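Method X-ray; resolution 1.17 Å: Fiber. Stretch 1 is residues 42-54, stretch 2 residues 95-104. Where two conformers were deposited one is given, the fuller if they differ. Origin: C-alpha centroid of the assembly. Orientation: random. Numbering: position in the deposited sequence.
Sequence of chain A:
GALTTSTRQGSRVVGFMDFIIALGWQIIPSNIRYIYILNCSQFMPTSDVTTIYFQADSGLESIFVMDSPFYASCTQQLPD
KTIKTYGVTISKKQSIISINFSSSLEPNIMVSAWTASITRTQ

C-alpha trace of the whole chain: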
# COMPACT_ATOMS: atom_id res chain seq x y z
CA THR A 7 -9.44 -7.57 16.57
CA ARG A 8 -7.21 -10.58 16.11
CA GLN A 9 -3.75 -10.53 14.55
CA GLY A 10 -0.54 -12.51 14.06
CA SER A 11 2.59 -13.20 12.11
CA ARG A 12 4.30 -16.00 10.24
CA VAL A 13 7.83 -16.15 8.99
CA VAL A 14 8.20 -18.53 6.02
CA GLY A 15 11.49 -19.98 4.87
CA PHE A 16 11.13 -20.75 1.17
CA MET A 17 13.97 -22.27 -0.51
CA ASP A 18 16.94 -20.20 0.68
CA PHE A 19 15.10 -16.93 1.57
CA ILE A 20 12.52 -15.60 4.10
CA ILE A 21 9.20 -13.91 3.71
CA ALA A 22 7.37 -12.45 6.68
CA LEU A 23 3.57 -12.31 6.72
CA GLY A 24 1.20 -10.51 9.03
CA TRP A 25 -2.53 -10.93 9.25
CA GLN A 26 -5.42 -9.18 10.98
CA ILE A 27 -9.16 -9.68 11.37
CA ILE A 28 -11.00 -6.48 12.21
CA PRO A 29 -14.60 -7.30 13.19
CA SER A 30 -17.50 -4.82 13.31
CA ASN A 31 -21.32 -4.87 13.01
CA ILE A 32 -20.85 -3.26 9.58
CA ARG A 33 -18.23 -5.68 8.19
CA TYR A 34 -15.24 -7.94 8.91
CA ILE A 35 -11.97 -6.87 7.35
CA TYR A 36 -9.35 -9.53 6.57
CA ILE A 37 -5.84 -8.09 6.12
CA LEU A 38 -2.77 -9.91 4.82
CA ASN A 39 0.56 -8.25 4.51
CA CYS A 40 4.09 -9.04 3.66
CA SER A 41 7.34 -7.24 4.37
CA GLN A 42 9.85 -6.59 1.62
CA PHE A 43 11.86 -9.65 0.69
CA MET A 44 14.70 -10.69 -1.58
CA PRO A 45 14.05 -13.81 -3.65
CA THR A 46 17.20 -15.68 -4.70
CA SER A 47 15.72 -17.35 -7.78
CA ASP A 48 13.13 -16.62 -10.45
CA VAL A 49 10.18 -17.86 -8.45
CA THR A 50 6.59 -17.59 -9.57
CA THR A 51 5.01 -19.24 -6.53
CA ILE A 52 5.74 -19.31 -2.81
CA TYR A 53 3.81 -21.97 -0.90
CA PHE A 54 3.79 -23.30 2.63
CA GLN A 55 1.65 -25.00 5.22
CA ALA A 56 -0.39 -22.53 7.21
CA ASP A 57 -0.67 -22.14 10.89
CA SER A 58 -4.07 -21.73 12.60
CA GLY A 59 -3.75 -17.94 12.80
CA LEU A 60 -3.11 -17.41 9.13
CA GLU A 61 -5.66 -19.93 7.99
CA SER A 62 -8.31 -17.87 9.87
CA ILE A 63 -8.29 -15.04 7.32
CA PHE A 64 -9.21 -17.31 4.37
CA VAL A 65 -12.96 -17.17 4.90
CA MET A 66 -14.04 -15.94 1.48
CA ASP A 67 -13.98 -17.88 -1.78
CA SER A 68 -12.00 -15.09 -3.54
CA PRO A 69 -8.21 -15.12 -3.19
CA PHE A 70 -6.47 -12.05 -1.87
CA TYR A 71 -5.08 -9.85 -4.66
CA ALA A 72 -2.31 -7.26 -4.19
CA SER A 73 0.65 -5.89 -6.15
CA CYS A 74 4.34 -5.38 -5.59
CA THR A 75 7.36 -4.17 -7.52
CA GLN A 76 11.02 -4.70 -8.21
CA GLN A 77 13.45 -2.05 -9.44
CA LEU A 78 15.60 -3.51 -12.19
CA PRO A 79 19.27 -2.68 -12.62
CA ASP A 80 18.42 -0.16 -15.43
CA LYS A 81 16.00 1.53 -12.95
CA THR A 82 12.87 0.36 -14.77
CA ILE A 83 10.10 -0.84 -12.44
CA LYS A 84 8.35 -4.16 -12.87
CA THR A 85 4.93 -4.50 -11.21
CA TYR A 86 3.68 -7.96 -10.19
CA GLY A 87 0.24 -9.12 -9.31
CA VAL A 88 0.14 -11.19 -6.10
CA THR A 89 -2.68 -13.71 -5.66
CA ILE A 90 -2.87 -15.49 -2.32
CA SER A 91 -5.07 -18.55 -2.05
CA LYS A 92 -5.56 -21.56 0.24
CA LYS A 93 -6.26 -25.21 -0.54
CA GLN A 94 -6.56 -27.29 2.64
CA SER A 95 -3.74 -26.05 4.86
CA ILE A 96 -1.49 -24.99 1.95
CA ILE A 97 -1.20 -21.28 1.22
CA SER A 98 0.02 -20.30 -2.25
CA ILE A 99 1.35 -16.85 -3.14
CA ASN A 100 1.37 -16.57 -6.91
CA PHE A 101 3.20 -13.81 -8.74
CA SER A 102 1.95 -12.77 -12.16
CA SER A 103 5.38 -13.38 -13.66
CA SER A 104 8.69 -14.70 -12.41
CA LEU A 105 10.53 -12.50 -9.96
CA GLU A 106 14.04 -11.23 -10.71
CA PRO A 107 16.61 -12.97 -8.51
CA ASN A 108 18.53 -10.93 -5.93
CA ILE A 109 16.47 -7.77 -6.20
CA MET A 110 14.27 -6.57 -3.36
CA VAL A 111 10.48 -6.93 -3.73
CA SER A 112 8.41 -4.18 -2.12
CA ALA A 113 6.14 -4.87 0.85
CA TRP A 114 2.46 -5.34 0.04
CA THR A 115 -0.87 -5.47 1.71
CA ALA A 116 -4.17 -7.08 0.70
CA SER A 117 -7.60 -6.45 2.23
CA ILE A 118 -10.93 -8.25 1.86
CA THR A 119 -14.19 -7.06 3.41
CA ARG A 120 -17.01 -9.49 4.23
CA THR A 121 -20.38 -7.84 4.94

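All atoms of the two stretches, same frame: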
# COMPACT_ATOMS: atom_id res chain seq x y z
N GLN A 42 8.95 -6.42 2.74
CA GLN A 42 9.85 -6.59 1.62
C GLN A 42 10.68 -7.87 1.79
O GLN A 42 10.96 -8.31 2.89
CB GLN A 42 10.74 -5.38 1.43
CG GLN A 42 11.73 -5.15 2.55
CD GLN A 42 12.46 -3.84 2.37
OE1 GLN A 42 11.84 -2.78 2.23
NE2 GLN A 42 13.77 -3.90 2.34
N PHE A 43 11.05 -8.46 0.66
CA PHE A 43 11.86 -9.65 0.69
C PHE A 43 12.70 -9.73 -0.57
O PHE A 43 12.41 -9.10 -1.58
CB PHE A 43 11.01 -10.91 0.84
CG PHE A 43 10.13 -11.22 -0.36
CD1 PHE A 43 8.92 -10.56 -0.52
CD2 PHE A 43 10.51 -12.13 -1.31
CE1 PHE A 43 8.11 -10.81 -1.61
CE2 PHE A 43 9.71 -12.38 -2.41
CZ PHE A 43 8.51 -11.71 -2.56
N MET A 44 13.74 -10.56 -0.49
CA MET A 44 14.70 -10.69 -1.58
C MET A 44 14.72 -12.15 -2.05
O MET A 44 15.38 -13.02 -1.44
CB MET A 44 16.12 -10.25 -1.27
CG MET A 44 16.97 -10.29 -2.52
SD MET A 44 18.65 -9.77 -2.18
CE MET A 44 18.45 -7.99 -2.28
N PRO A 45 13.99 -12.46 -3.12
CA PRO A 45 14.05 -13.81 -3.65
C PRO A 45 15.43 -14.07 -4.25
O PRO A 45 16.05 -13.16 -4.81
CB PRO A 45 12.95 -13.81 -4.72
CG PRO A 45 12.94 -12.41 -5.23
CD PRO A 45 13.20 -11.57 -4.00
N THR A 46 15.87 -15.31 -4.21
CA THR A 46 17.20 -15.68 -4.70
C THR A 46 17.15 -16.46 -6.00
O THR A 46 18.18 -16.89 -6.51
CB THR A 46 17.91 -16.53 -3.62
OG1 THR A 46 17.07 -17.64 -3.29
CG2 THR A 46 18.15 -15.72 -2.37
N SER A 47 15.94 -16.64 -6.53
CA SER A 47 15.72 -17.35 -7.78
C SER A 47 14.46 -16.77 -8.42
O SER A 47 13.74 -16.00 -7.81
CB SER A 47 15.60 -18.86 -7.58
OG SER A 47 14.46 -19.19 -6.81
N ASP A 48 14.21 -17.17 -9.65
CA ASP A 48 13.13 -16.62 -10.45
C ASP A 48 11.82 -17.32 -10.13
O ASP A 48 11.19 -17.91 -10.99
CB ASP A 48 13.47 -16.67 -11.94
CG ASP A 48 13.61 -18.08 -12.47
OD1 ASP A 48 13.94 -19.00 -11.69
OD2 ASP A 48 13.39 -18.27 -13.71
N VAL A 49 11.39 -17.22 -8.89
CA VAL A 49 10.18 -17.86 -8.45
C VAL A 49 8.92 -17.19 -8.99
O VAL A 49 8.85 -15.96 -9.19
CB VAL A 49 10.05 -17.99 -6.93
CG1 VAL A 49 11.21 -18.74 -6.32
CG2 VAL A 49 9.91 -16.65 -6.30
N THR A 50 7.92 -18.04 -9.23
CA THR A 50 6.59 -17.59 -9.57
C THR A 50 5.61 -17.87 -8.44
O THR A 50 4.55 -17.26 -8.40
CB THR A 50 6.07 -18.24 -10.86
OG1 THR A 50 6.16 -19.67 -10.77
CG2 THR A 50 6.88 -17.80 -12.03
N THR A 51 5.93 -18.82 -7.59
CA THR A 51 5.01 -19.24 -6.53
C THR A 51 5.77 -19.50 -5.24
O THR A 51 6.83 -20.14 -5.28
CB THR A 51 4.24 -20.54 -6.89
OG1 THR A 51 3.68 -20.43 -8.21
CG2 THR A 51 3.19 -20.87 -5.86
N ILE A 52 5.26 -18.97 -4.14
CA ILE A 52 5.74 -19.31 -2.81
C ILE A 52 4.59 -20.01 -2.10
O ILE A 52 3.48 -19.50 -2.07
CB ILE A 52 6.15 -18.06 -2.02
CG1 ILE A 52 7.34 -17.38 -2.68
CG2 ILE A 52 6.45 -18.41 -0.58
CD1 ILE A 52 7.67 -16.01 -2.10
N TYR A 53 4.85 -21.20 -1.57
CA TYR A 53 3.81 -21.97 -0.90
C TYR A 53 4.35 -22.50 0.42
O TYR A 53 5.56 -22.65 0.61
CB TYR A 53 3.32 -23.11 -1.80
CG TYR A 53 4.40 -24.03 -2.23
CD1 TYR A 53 4.93 -24.98 -1.36
CD2 TYR A 53 4.96 -23.92 -3.48
CE1 TYR A 53 5.97 -25.77 -1.72
CE2 TYR A 53 5.99 -24.75 -3.87
CZ TYR A 53 6.51 -25.68 -2.97
OH TYR A 53 7.57 -26.49 -3.35
N PHE A 54 3.44 -22.82 1.32
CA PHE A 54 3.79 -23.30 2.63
C PHE A 54 2.53 -23.78 3.33
O PHE A 54 1.41 -23.50 2.91
CB PHE A 54 4.49 -22.18 3.44
CG PHE A 54 3.64 -20.96 3.63
CD1 PHE A 54 3.59 -19.97 2.65
CD2 PHE A 54 2.89 -20.81 4.78
CE1 PHE A 54 2.79 -18.86 2.83
CE2 PHE A 54 2.11 -19.71 4.97
CZ PHE A 54 2.05 -18.74 4.00
N SER A 95 -4.60 -26.83 4.01
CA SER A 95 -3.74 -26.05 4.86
C SER A 95 -2.59 -25.38 4.09
O SER A 95 -1.76 -24.72 4.70
CB SER A 95 -3.22 -26.93 6.00
OG SER A 95 -2.56 -28.08 5.48
N ILE A 96 -2.58 -25.50 2.76
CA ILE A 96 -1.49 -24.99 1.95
C ILE A 96 -1.87 -23.62 1.41
O ILE A 96 -2.83 -23.48 0.67
CB ILE A 96 -1.16 -25.91 0.74
CG1 ILE A 96 -0.82 -27.34 1.18
CG2 ILE A 96 0.01 -25.31 -0.07
CD1 ILE A 96 0.39 -27.44 2.07
N ILE A 97 -1.07 -22.62 1.78
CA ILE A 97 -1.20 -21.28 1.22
C ILE A 97 -0.24 -21.14 0.05
O ILE A 97 0.94 -21.51 0.15
CB ILE A 97 -0.92 -20.22 2.30
CG1 ILE A 97 -1.97 -20.38 3.40
CG2 ILE A 97 -0.93 -18.81 1.70
CD1 ILE A 97 -1.89 -19.41 4.55
N SER A 98 -0.75 -20.59 -1.06
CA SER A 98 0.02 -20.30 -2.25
C SER A 98 -0.04 -18.80 -2.56
O SER A 98 -1.12 -18.22 -2.64
CB SER A 98 -0.52 -21.09 -3.43
OG SER A 98 -0.37 -22.48 -3.22
N ILE A 99 1.15 -18.23 -2.72
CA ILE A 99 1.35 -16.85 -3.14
C ILE A 99 1.87 -16.92 -4.56
O ILE A 99 3.00 -17.35 -4.80
CB ILE A 99 2.38 -16.12 -2.23
CG1 ILE A 99 1.93 -16.13 -0.76
CG2 ILE A 99 2.58 -14.68 -2.71
CD1 ILE A 99 2.99 -15.71 0.21
N ASN A 100 1.03 -16.51 -5.50
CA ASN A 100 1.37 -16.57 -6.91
C ASN A 100 1.65 -15.21 -7.46
O ASN A 100 0.81 -14.30 -7.33
CB ASN A 100 0.25 -17.24 -7.71
CG ASN A 100 0.41 -18.72 -7.73
OD1 ASN A 100 1.30 -19.24 -8.42
ND2 ASN A 100 -0.43 -19.42 -7.01
N PHE A 101 2.80 -15.05 -8.07
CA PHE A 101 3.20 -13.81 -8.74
C PHE A 101 2.81 -13.91 -10.21
O PHE A 101 2.93 -14.97 -10.82
CB PHE A 101 4.71 -13.58 -8.55
CG PHE A 101 5.06 -13.41 -7.11
CD1 PHE A 101 4.92 -12.19 -6.49
CD2 PHE A 101 5.45 -14.50 -6.36
CE1 PHE A 101 5.19 -12.05 -5.14
CE2 PHE A 101 5.71 -14.35 -5.01
CZ PHE A 101 5.57 -13.14 -4.40
N SER A 102 2.43 -12.79 -10.79
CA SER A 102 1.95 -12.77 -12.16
C SER A 102 3.00 -13.19 -13.16
O SER A 102 2.67 -13.70 -14.24
CB SER A 102 1.41 -11.39 -12.48
OG SER A 102 2.35 -10.38 -12.20
N SER A 103 4.27 -12.94 -12.86
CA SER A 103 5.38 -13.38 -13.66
C SER A 103 6.53 -13.69 -12.71
O SER A 103 6.48 -13.37 -11.52
CB SER A 103 5.68 -12.37 -14.77
OG SER A 103 6.13 -11.17 -14.30
N SER A 104 7.57 -14.32 -13.25
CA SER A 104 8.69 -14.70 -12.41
C SER A 104 9.42 -13.48 -11.86
O SER A 104 9.68 -12.52 -12.56
CB SER A 104 9.64 -15.62 -13.19
OG SER A 104 10.22 -14.96 -14.29
O HOH W 1 2.40 -17.97 -10.45

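The two stretches meet as neighbouring antiparallel β-strands, joined by a ladder of backbone hydrogen bonds and backed on one face by a compact apolar cluster. Strand 51-54 runs against strand 96-101 with their N-to-C directions 170° apart and their axes approaching to 4.6 Å. I52 and I99 form a hydrogen-bonded pair, I52 N donating to I99 O (2.9 Å) and I99 N to I52 O (2.7 Å), both nearly linear. F54 and I97 repeat the pattern less ideally: F54 N to I97 O is 3.1 Å and I97 N to F54 O 2.9 Å, with N-H...O angles just under 150°. Just before the first strand, F101 N donates to T50 O (2.8 Å), extending the ladder. Between these rungs, T51 faces N100 and Y53 faces S98 as non-hydrogen-bonded pairs, where CA-H...O contacts such as Y53 CA to I97 O (3.1 Å) help fill the gap.

Alternation along the strands places the apolar side chains of I52, F54, I97 and I99 on one buried face. The F54 ring lies over I97, its CZ 3.7 Å from I97 CB, so that the CB hydrogen addresses the aromatic face, while I99 CD1 sits at the ring edge, 4.1 Å from F54 CE1. I52 CD1 reaches the edge of the F101 ring (3.9 Å to CE2), and F43, in the loop ahead of strand 51-54, adds its ring, CZ lying 3.8 Å from F101 CZ.

The other face, carrying T51, Y53, S98 and N100, is more polar. Here T51 OG1 donates to N100 OD1 (2.7 Å), and a water lies within hydrogen-bonding distance of both N100 OD1 (2.6 Å) and T50 O (3.1 Å). Beyond the strands, T50 CG2 packs against S104 CB at 3.7 Å, continuing the contact into the loops.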